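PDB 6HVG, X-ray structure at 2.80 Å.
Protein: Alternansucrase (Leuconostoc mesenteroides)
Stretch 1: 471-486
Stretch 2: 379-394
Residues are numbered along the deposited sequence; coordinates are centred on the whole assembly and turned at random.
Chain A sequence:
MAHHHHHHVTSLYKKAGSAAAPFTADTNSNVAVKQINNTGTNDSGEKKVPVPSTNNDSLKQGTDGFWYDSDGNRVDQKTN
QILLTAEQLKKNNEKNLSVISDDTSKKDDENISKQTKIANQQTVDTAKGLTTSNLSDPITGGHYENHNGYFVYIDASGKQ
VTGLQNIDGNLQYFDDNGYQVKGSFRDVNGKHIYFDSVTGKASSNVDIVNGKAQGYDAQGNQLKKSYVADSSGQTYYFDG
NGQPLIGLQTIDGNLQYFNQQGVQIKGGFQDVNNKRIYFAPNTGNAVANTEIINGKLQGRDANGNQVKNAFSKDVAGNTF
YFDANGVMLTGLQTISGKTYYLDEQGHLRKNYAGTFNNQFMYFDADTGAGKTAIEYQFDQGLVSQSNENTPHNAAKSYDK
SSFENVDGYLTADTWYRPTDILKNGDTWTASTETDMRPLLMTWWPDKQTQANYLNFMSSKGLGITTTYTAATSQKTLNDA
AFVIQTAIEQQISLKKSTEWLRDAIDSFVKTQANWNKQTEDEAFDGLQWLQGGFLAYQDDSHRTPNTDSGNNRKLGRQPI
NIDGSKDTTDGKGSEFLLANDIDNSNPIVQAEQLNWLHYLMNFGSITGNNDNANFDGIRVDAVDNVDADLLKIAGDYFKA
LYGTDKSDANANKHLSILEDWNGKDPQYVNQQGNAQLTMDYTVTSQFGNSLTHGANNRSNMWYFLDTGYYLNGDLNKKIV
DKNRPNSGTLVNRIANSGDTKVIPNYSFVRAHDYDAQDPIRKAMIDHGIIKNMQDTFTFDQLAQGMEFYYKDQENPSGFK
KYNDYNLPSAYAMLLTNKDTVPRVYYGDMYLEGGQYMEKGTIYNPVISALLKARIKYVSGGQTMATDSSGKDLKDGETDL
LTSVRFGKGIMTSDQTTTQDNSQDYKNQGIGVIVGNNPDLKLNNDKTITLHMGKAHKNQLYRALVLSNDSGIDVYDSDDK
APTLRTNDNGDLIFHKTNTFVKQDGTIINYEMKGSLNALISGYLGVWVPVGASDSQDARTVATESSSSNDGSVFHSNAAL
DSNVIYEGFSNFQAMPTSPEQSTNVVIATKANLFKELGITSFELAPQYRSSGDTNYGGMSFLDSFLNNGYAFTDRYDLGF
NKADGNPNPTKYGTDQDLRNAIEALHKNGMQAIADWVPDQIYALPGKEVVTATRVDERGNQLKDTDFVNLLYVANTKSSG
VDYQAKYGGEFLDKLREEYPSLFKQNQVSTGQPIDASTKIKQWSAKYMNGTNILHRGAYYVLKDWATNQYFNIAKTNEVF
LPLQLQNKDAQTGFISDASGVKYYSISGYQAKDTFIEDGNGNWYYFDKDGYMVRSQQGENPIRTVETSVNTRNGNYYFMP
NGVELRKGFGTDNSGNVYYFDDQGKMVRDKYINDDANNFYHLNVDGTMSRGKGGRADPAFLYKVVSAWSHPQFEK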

ATOM      1  N   ALA A 471      -3.195  29.742  28.096  1.00 52.94           N
ATOM      2  CA  ALA A 471      -3.166  31.125  28.584  1.00 52.51           C
ATOM      3  C   ALA A 471      -3.360  31.282  30.093  1.00 50.93           C
ATOM      4  O   ALA A 471      -3.030  32.327  30.652  1.00 51.27           O
ATOM      5  CB  ALA A 471      -4.201  31.964  27.840  1.00 51.74           C
ATOM      6  N   THR A 472      -3.940  30.270  30.731  1.00 49.02           N
ATOM      7  CA  THR A 472      -4.149  30.263  32.167  1.00 49.19           C
ATOM      8  C   THR A 472      -2.795  30.405  32.839  1.00 52.35           C
ATOM      9  O   THR A 472      -1.790  29.896  32.320  1.00 52.29           O
ATOM     10  CB  THR A 472      -4.798  28.945  32.620  1.00 49.60           C
ATOM     11  OG1 THR A 472      -6.029  28.757  31.927  1.00 48.16           O
ATOM     12  CG2 THR A 472      -5.048  28.922  34.132  1.00 49.66           C
ATOM     13  N   SER A 473      -2.765  31.102  33.978  1.00 49.79           N
ATOM     14  CA  SER A 473      -1.503  31.422  34.623  1.00 50.23           C
ATOM     15  C   SER A 473      -0.878  30.151  35.135  1.00 48.03           C
ATOM     16  O   SER A 473      -1.567  29.193  35.449  1.00 46.47           O
ATOM     17  CB  SER A 473      -1.694  32.413  35.779  1.00 52.78           C
ATOM     18  OG  SER A 473      -2.020  31.766  36.998  1.00 53.01           O
ATOM     19  N   GLN A 474       0.439  30.157  35.230  1.00 45.83           N
ATOM     20  CA  GLN A 474       1.157  28.993  35.667  1.00 45.97           C
ATOM     21  C   GLN A 474       0.797  28.654  37.112  1.00 48.71           C
ATOM     22  O   GLN A 474       0.697  27.478  37.464  1.00 53.63           O
ATOM     23  CB  GLN A 474       2.658  29.233  35.527  1.00 45.39           C
ATOM     24  CG  GLN A 474       3.500  27.995  35.722  1.00 47.78           C
ATOM     25  CD  GLN A 474       3.258  26.971  34.650  1.00 46.73           C
ATOM     26  OE1 GLN A 474       3.546  27.221  33.494  1.00 47.16           O
ATOM     27  NE2 GLN A 474       2.710  25.805  35.027  1.00 46.49           N
ATOM     28  N   LYS A 475       0.653  29.674  37.954  1.00 51.30           N
ATOM     29  CA  LYS A 475       0.320  29.467  39.364  1.00 53.04           C
ATOM     30  C   LYS A 475      -1.012  28.730  39.487  1.00 50.51           C
ATOM     31  O   LYS A 475      -1.114  27.759  40.220  1.00 50.34           O
ATOM     32  CB  LYS A 475       0.247  30.818  40.057  1.00 60.07           C
ATOM     33  CG  LYS A 475      -0.253  30.807  41.505  1.00 67.31           C
ATOM     34  CD  LYS A 475       0.878  30.675  42.508  1.00 72.62           C
ATOM     35  CE  LYS A 475       0.385  30.830  43.939  1.00 72.76           C
ATOM     36  NZ  LYS A 475      -0.475  29.676  44.324  1.00 76.43           N
ATOM     37  N   THR A 476      -2.024  29.187  38.749  1.00 48.19           N
ATOM     38  CA  THR A 476      -3.340  28.574  38.754  1.00 47.53           C
ATOM     39  C   THR A 476      -3.278  27.117  38.307  1.00 50.63           C
ATOM     40  O   THR A 476      -3.920  26.270  38.915  1.00 53.15           O
ATOM     41  CB  THR A 476      -4.320  29.331  37.842  1.00 46.25           C
ATOM     42  OG1 THR A 476      -4.446  30.689  38.293  1.00 44.11           O
ATOM     43  CG2 THR A 476      -5.705  28.659  37.845  1.00 45.90           C
ATOM     44  N   LEU A 477      -2.502  26.822  37.264  1.00 49.01           N
ATOM     45  CA  LEU A 477      -2.411  25.462  36.744  1.00 50.29           C
ATOM     46  C   LEU A 477      -1.758  24.528  37.750  1.00 51.53           C
ATOM     47  O   LEU A 477      -2.232  23.411  37.958  1.00 55.80           O
ATOM     48  CB  LEU A 477      -1.630  25.433  35.436  1.00 50.39           C
ATOM     49  CG  LEU A 477      -2.244  26.172  34.238  1.00 48.90           C
ATOM     50  CD1 LEU A 477      -1.193  26.296  33.157  1.00 48.64           C
ATOM     51  CD2 LEU A 477      -3.460  25.457  33.698  1.00 49.36           C
ATOM     52  N   ASN A 478      -0.695  24.992  38.388  1.00 50.74           N
ATOM     53  CA  ASN A 478      -0.009  24.201  39.414  1.00 51.72           C
ATOM     54  C   ASN A 478      -0.880  23.954  40.650  1.00 52.44           C
ATOM     55  O   ASN A 478      -0.856  22.866  41.213  1.00 50.54           O
ATOM     56  CB  ASN A 478       1.314  24.873  39.804  1.00 50.17           C
ATOM     57  CG  ASN A 478       2.364  24.794  38.703  1.00 47.74           C
ATOM     58  OD1 ASN A 478       2.307  23.912  37.872  1.00 48.07           O
ATOM     59  ND2 ASN A 478       3.308  25.707  38.701  1.00 47.65           N
ATOM     60  N   ASP A 479      -1.647  24.961  41.069  1.00 54.16           N
ATOM     61  CA  ASP A 479      -2.616  24.793  42.169  1.00 54.90           C
ATOM     62  C   ASP A 479      -3.663  23.737  41.787  1.00 56.32           C
ATOM     63  O   ASP A 479      -4.043  22.902  42.607  1.00 61.71           O
ATOM     64  CB  ASP A 479      -3.333  26.116  42.491  1.00 53.04           C
ATOM     65  CG  ASP A 479      -2.466  27.095  43.252  1.00 54.34           C
ATOM     66  OD1 ASP A 479      -1.370  26.712  43.704  1.00 54.30           O
ATOM     67  OD2 ASP A 479      -2.882  28.273  43.405  1.00 52.97           O
ATOM     68  N   ALA A 480      -4.127  23.787  40.537  1.00 51.93           N
ATOM     69  CA  ALA A 480      -5.109  22.842  40.026  1.00 52.07           C
ATOM     70  C   ALA A 480      -4.535  21.438  39.892  1.00 54.62           C
ATOM     71  O   ALA A 480      -5.257  20.465  40.059  1.00 58.25           O
ATOM     72  CB  ALA A 480      -5.656  23.314  38.690  1.00 48.88           C
ATOM     73  N   ALA A 481      -3.245  21.334  39.611  1.00 54.64           N
ATOM     74  CA  ALA A 481      -2.577  20.036  39.568  1.00 53.43           C
ATOM     75  C   ALA A 481      -2.583  19.364  40.927  1.00 54.68           C
ATOM     76  O   ALA A 481      -2.742  18.165  41.013  1.00 61.80           O
ATOM     77  CB  ALA A 481      -1.157  20.195  39.049  1.00 52.08           C
ATOM     78  N   PHE A 482      -2.419  20.152  41.985  1.00 57.18           N
ATOM     79  CA  PHE A 482      -2.354  19.610  43.339  1.00 58.40           C
ATOM     80  C   PHE A 482      -3.709  19.147  43.865  1.00 60.16           C
ATOM     81  O   PHE A 482      -3.772  18.104  44.505  1.00 59.91           O
ATOM     82  CB  PHE A 482      -1.711  20.597  44.303  1.00 57.14           C
ATOM     83  CG  PHE A 482      -1.428  20.009  45.653  1.00 59.79           C
ATOM     84  CD1 PHE A 482      -0.419  19.061  45.823  1.00 60.95           C
ATOM     85  CD2 PHE A 482      -2.186  20.387  46.766  1.00 62.44           C
ATOM     86  CE1 PHE A 482      -0.162  18.513  47.079  1.00 62.68           C
ATOM     87  CE2 PHE A 482      -1.938  19.841  48.018  1.00 62.49           C
ATOM     88  CZ  PHE A 482      -0.927  18.901  48.173  1.00 62.49           C
ATOM     89  N   VAL A 483      -4.789  19.868  43.556  1.00 61.15           N
ATOM     90  CA  VAL A 483      -6.120  19.379  43.936  1.00 63.23           C
ATOM     91  C   VAL A 483      -6.435  18.078  43.183  1.00 63.34           C
ATOM     92  O   VAL A 483      -7.089  17.204  43.729  1.00 71.07           O
ATOM     93  CB  VAL A 483      -7.274  20.416  43.781  1.00 61.42           C
ATOM     94  CG1 VAL A 483      -6.926  21.696  44.489  1.00 61.60           C
ATOM     95  CG2 VAL A 483      -7.596  20.709  42.338  1.00 66.19           C
ATOM     96  N   ILE A 484      -5.940  17.932  41.954  1.00 61.55           N
ATOM     97  CA  ILE A 484      -6.034  16.662  41.223  1.00 62.20           C
ATOM     98  C   ILE A 484      -5.158  15.590  41.861  1.00 62.91           C
ATOM     99  O   ILE A 484      -5.571  14.432  41.945  1.00 65.15           O
ATOM    100  CB  ILE A 484      -5.638  16.806  39.732  1.00 63.22           C
ATOM    101  CG1 ILE A 484      -6.615  17.729  38.988  1.00 64.22           C
ATOM    102  CG2 ILE A 484      -5.589  15.451  39.034  1.00 62.62           C
ATOM    103  CD1 ILE A 484      -7.990  17.138  38.749  1.00 67.82           C
ATOM    104  N   GLN A 485      -3.965  15.963  42.326  1.00 63.20           N
ATOM    105  CA  GLN A 485      -3.094  14.993  43.000  1.00 64.16           C
ATOM    106  C   GLN A 485      -3.774  14.435  44.244  1.00 63.68           C
ATOM    107  O   GLN A 485      -3.769  13.229  44.470  1.00 66.37           O
ATOM    108  CB  GLN A 485      -1.730  15.598  43.371  1.00 63.63           C
ATOM    109  CG  GLN A 485      -0.859  14.656  44.206  1.00 63.88           C
ATOM    110  CD  GLN A 485       0.568  15.139  44.389  1.00 66.22           C
ATOM    111  OE1 GLN A 485       0.962  16.164  43.840  1.00 64.23           O
ATOM    112  NE2 GLN A 485       1.350  14.393  45.169  1.00 72.00           N
ATOM    113  N   THR A 486      -4.353  15.325  45.044  1.00 63.15           N
ATOM    114  CA  THR A 486      -5.071  14.937  46.242  1.00 64.40           C
ATOM    115  C   THR A 486      -6.177  13.932  45.838  1.00 65.62           C
ATOM    116  O   THR A 486      -6.235  12.810  46.334  1.00 65.42           O
ATOM    117  CB  THR A 486      -5.618  16.190  46.979  1.00 62.66           C
ATOM    118  OG1 THR A 486      -4.522  16.903  47.566  1.00 60.39           O
ATOM    119  CG2 THR A 486      -6.631  15.813  48.072  1.00 62.13           C
TER
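Stretch 2 (379-394) DQGLVSQSNENTPHNA

Alternansucrase residues 379-394 laid along the helix of 471-486. Four hydrogen bonds join the two stretches, and all use amide groups of glutamine or asparagine side chains. The most elaborate is a reciprocal pair between Q485 and N393: Q485 NE2 donates to N393 OD1 at 2.9 Å, and N393 ND2 donates back to Q485 OE1 at 3.0 Å. A carboxamide carries a donor NH2 and an acceptor oxygen, so two of them set head to head can exchange a pair of hydrogen bonds. Q485 reaches the pairing with an extended side chain, chi1 and chi2 both t, while N393 uses chi1 m; both residues are buried.

About one turn of helix before F482, N478 ND2 donates to Q385 OE1 at 2.8 Å, with a nearly straight N-H...acceptor angle of 160°. The CA-to-CB bond of Q385 points sideways, yet the end of its side chain comes nearer the helix, carried there by chi1 m and chi2 t. Q474 NE2 lies 3.7 Å from the same Q385 OE1 and makes a weak hydrogen bond to N478 OD1 at 3.4 Å, which links these amides into a small cluster.

At the start of the helix, Q380 OE1 accepts from Q474 N at 2.9 Å. The first turn of a helix leaves backbone NH groups without partners inside the helix, and here a side chain from the other stretch supplies one. S473 holds the N-cap position, and its OG shares a hydrogen bond with T476 OG1 at 3.0 Å. The other end of the Q380 amide faces a water: Q380 NE2 donates to it at 3.3 Å, and K475 N makes a weak bond to the same water, also at 3.3 Å.

The chain of stretch 2 runs in the same general direction as the helix. CA atoms pair as S473 with Q380 at 6.5 Å, F482 with N389 at 8.7 Å and Q485 with N393 at 10.3 Å, so the backbones draw apart toward the later residues. Helix 474-486 is regular and continues beyond the stretch. Stretch 2 is mostly loop, with a short strand at 383-384, a type I turn from N387 to T390 and a brief helix through N393. The turn is held by N387, whose OD1 accepts from N389 N at 3.1 Å in a capping bond, while N387 N donates to T390 OG1 at 3.1 Å.

Packing fills in around these bonds. N389 points toward the helix and lays its amide over one face of the F482 ring, with N389 ND2 3.2 Å from F482 CE1. Nearer the start, the methyl V383 CG2 touches Q474 CB at 4.2 Å, and Q474 CB also lies 3.4 Å from Q380 OE1. The surface buried between the stretches totals 458 Å². On the exposed side of the helix, K475 NZ and D479 OD2 form a salt bridge at 2.9 Å.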

ATOM      1  N   ASP A 379       1.646  36.323  28.127  1.00 53.84           N
ATOM      2  CA  ASP A 379       0.830  36.609  29.302  1.00 60.41           C
ATOM      3  C   ASP A 379       1.428  35.982  30.562  1.00 60.34           C
ATOM      4  O   ASP A 379       0.762  35.946  31.583  1.00 73.35           O
ATOM      5  CB  ASP A 379      -0.630  36.082  29.122  1.00 62.74           C
ATOM      6  CG  ASP A 379      -1.565  37.077  28.383  1.00 62.91           C
ATOM      7  OD1 ASP A 379      -1.298  38.310  28.415  1.00 63.30           O
ATOM      8  OD2 ASP A 379      -2.576  36.601  27.780  1.00 60.38           O
ATOM      9  N   GLN A 380       2.661  35.488  30.504  1.00 58.02           N
ATOM     10  CA  GLN A 380       3.251  34.733  31.624  1.00 56.40           C
ATOM     11  C   GLN A 380       4.603  35.339  32.065  1.00 52.31           C
ATOM     12  O   GLN A 380       5.590  35.201  31.378  1.00 51.56           O
ATOM     13  CB  GLN A 380       3.424  33.249  31.223  1.00 55.68           C
ATOM     14  CG  GLN A 380       3.996  32.321  32.300  1.00 54.69           C
ATOM     15  CD  GLN A 380       3.119  32.220  33.538  1.00 58.80           C
ATOM     16  OE1 GLN A 380       1.929  31.877  33.450  1.00 55.91           O
ATOM     17  NE2 GLN A 380       3.698  32.512  34.714  1.00 62.51           N
ATOM     18  N   GLY A 381       4.616  36.021  33.204  1.00 52.39           N
ATOM     19  CA  GLY A 381       5.832  36.665  33.741  1.00 50.98           C
ATOM     20  C   GLY A 381       6.678  35.617  34.433  1.00 48.22           C
ATOM     21  O   GLY A 381       6.204  34.491  34.676  1.00 46.65           O
ATOM     22  N   LEU A 382       7.916  35.961  34.775  1.00 45.04           N
ATOM     23  CA  LEU A 382       8.772  34.968  35.424  1.00 45.33           C
ATOM     24  C   LEU A 382       8.187  34.654  36.806  1.00 45.60           C
ATOM     25  O   LEU A 382       7.922  35.567  37.579  1.00 46.37           O
ATOM     26  CB  LEU A 382      10.217  35.450  35.519  1.00 44.07           C
ATOM     27  CG  LEU A 382      11.250  34.387  35.888  1.00 45.45           C
ATOM     28  CD1 LEU A 382      11.296  33.262  34.846  1.00 45.70           C
ATOM     29  CD2 LEU A 382      12.627  35.035  35.989  1.00 45.78           C
ATOM     30  N   VAL A 383       7.944  33.380  37.080  1.00 43.99           N
ATOM     31  CA  VAL A 383       7.444  32.969  38.376  1.00 46.45           C
ATOM     32  C   VAL A 383       8.203  31.764  38.886  1.00 47.05           C
ATOM     33  O   VAL A 383       8.662  30.934  38.130  1.00 51.38           O
ATOM     34  CB  VAL A 383       5.935  32.651  38.404  1.00 47.02           C
ATOM     35  CG1 VAL A 383       5.124  33.892  38.103  1.00 47.58           C
ATOM     36  CG2 VAL A 383       5.584  31.508  37.483  1.00 47.09           C
ATOM     37  N   SER A 384       8.325  31.691  40.195  1.00 49.83           N
ATOM     38  CA  SER A 384       8.927  30.560  40.863  1.00 53.21           C
ATOM     39  C   SER A 384       7.866  29.509  41.140  1.00 54.28           C
ATOM     40  O   SER A 384       6.746  29.830  41.534  1.00 56.49           O
ATOM     41  CB  SER A 384       9.533  31.022  42.176  1.00 56.36           C
ATOM     42  OG  SER A 384      10.362  30.020  42.730  1.00 61.41           O
ATOM     43  N   GLN A 385       8.207  28.255  40.922  1.00 53.45           N
ATOM     44  CA  GLN A 385       7.240  27.199  41.070  1.00 52.48           C
ATOM     45  C   GLN A 385       7.353  26.468  42.389  1.00 54.19           C
ATOM     46  O   GLN A 385       6.385  25.816  42.809  1.00 56.91           O
ATOM     47  CB  GLN A 385       7.382  26.228  39.896  1.00 53.39           C
ATOM     48  CG  GLN A 385       6.925  26.835  38.572  1.00 53.50           C
ATOM     49  CD  GLN A 385       6.773  25.826  37.471  1.00 49.02           C
ATOM     50  OE1 GLN A 385       5.671  25.401  37.159  1.00 44.57           O
ATOM     51  NE2 GLN A 385       7.901  25.435  36.882  1.00 50.25           N
ATOM     52  N   SER A 386       8.504  26.588  43.056  1.00 54.25           N
ATOM     53  CA  SER A 386       8.731  25.851  44.292  1.00 56.02           C
ATOM     54  C   SER A 386       7.804  26.298  45.421  1.00 57.49           C
ATOM     55  O   SER A 386       7.504  27.490  45.555  1.00 59.50           O
ATOM     56  CB  SER A 386      10.197  25.931  44.716  1.00 56.43           C
ATOM     57  OG  SER A 386      10.588  27.247  44.978  1.00 59.87           O
ATOM     58  N   ASN A 387       7.346  25.328  46.206  1.00 59.11           N
ATOM     59  CA  ASN A 387       6.472  25.571  47.337  1.00 60.10           C
ATOM     60  C   ASN A 387       6.599  24.421  48.363  1.00 59.93           C
ATOM     61  O   ASN A 387       7.573  23.682  48.323  1.00 58.73           O
ATOM     62  CB  ASN A 387       5.045  25.802  46.825  1.00 60.08           C
ATOM     63  CG  ASN A 387       4.472  24.607  46.073  1.00 63.14           C
ATOM     64  OD1 ASN A 387       5.002  23.496  46.107  1.00 68.03           O
ATOM     65  ND2 ASN A 387       3.343  24.822  45.449  1.00 64.03           N
ATOM     66  N   GLU A 388       5.637  24.294  49.272  1.00 61.67           N
ATOM     67  CA  GLU A 388       5.670  23.265  50.301  1.00 67.39           C
ATOM     68  C   GLU A 388       5.614  21.824  49.769  1.00 69.14           C
ATOM     69  O   GLU A 388       6.051  20.900  50.435  1.00 74.51           O
ATOM     70  CB  GLU A 388       4.578  23.511  51.368  1.00 73.91           C
ATOM     71  CG  GLU A 388       3.123  23.260  50.951  1.00 79.34           C
ATOM     72  CD  GLU A 388       2.441  24.472  50.314  1.00 83.71           C
ATOM     73  OE1 GLU A 388       3.155  25.433  49.916  1.00 85.86           O
ATOM     74  OE2 GLU A 388       1.192  24.433  50.190  1.00 82.74           O
ATOM     75  N   ASN A 389       5.107  21.630  48.562  1.00 68.00           N
ATOM     76  CA  ASN A 389       4.994  20.293  47.988  1.00 66.28           C
ATOM     77  C   ASN A 389       6.190  19.856  47.157  1.00 63.60           C
ATOM     78  O   ASN A 389       6.334  18.675  46.874  1.00 66.76           O
ATOM     79  CB  ASN A 389       3.741  20.207  47.127  1.00 66.38           C
ATOM     80  CG  ASN A 389       2.500  20.642  47.868  1.00 67.02           C
ATOM     81  OD1 ASN A 389       2.399  20.490  49.080  1.00 70.53           O
ATOM     82  ND2 ASN A 389       1.556  21.182  47.145  1.00 67.11           N
ATOM     83  N   THR A 390       7.049  20.788  46.775  1.00 60.04           N
ATOM     84  CA  THR A 390       8.190  20.455  45.925  1.00 56.31           C
ATOM     85  C   THR A 390       9.099  19.374  46.529  1.00 56.31           C
ATOM     86  O   THR A 390       9.356  18.377  45.880  1.00 59.32           O
ATOM     87  CB  THR A 390       9.004  21.712  45.568  1.00 54.72           C
ATOM     88  OG1 THR A 390       8.159  22.648  44.902  1.00 55.60           O
ATOM     89  CG2 THR A 390      10.183  21.395  44.662  1.00 54.94           C
ATOM     90  N   PRO A 391       9.596  19.550  47.764  1.00 59.44           N
ATOM     91  CA  PRO A 391      10.453  18.493  48.317  1.00 61.81           C
ATOM     92  C   PRO A 391       9.776  17.126  48.438  1.00 60.45           C
ATOM     93  O   PRO A 391      10.466  16.116  48.403  1.00 60.34           O
ATOM     94  CB  PRO A 391      10.851  19.009  49.715  1.00 63.06           C
ATOM     95  CG  PRO A 391       9.921  20.117  50.010  1.00 62.95           C
ATOM     96  CD  PRO A 391       9.396  20.650  48.715  1.00 62.27           C
ATOM     97  N   HIS A 392       8.455  17.105  48.604  1.00 59.25           N
ATOM     98  CA  HIS A 392       7.707  15.851  48.706  1.00 62.87           C
ATOM     99  C   HIS A 392       7.552  15.162  47.335  1.00 63.04           C
ATOM    100  O   HIS A 392       7.760  13.962  47.219  1.00 62.84           O
ATOM    101  CB  HIS A 392       6.327  16.084  49.340  1.00 66.68           C
ATOM    102  CG  HIS A 392       6.374  16.691  50.717  1.00 71.25           C
ATOM    103  ND1 HIS A 392       7.337  16.368  51.652  1.00 75.96           N
ATOM    104  CD2 HIS A 392       5.562  17.593  51.321  1.00 70.97           C
ATOM    105  CE1 HIS A 392       7.128  17.053  52.762  1.00 75.14           C
ATOM    106  NE2 HIS A 392       6.052  17.798  52.590  1.00 74.63           N
ATOM    107  N   ASN A 393       7.193  15.918  46.299  1.00 62.20           N
ATOM    108  CA  ASN A 393       7.005  15.365  44.966  1.00 58.78           C
ATOM    109  C   ASN A 393       8.296  15.168  44.185  1.00 60.47           C
ATOM    110  O   ASN A 393       8.274  14.536  43.138  1.00 63.48           O
ATOM    111  CB  ASN A 393       6.066  16.232  44.128  1.00 58.23           C
ATOM    112  CG  ASN A 393       4.598  16.028  44.476  1.00 60.86           C
ATOM    113  OD1 ASN A 393       4.189  14.954  44.922  1.00 68.35           O
ATOM    114  ND2 ASN A 393       3.803  17.056  44.271  1.00 59.71           N
ATOM    115  N   ALA A 394       9.427  15.641  44.691  1.00 60.90           N
ATOM    116  CA  ALA A 394      10.700  15.436  44.009  1.00 58.03           C
ATOM    117  C   ALA A 394      11.061  13.956  43.946  1.00 59.63           C
ATOM    118  O   ALA A 394      10.589  13.138  44.735  1.00 61.94           O
ATOM    119  CB  ALA A 394      11.801  16.212  44.707  1.00 57.70           C
TER
HETATM  120  O   HOH W   1       1.524  32.772  37.122  1.00 47.95           O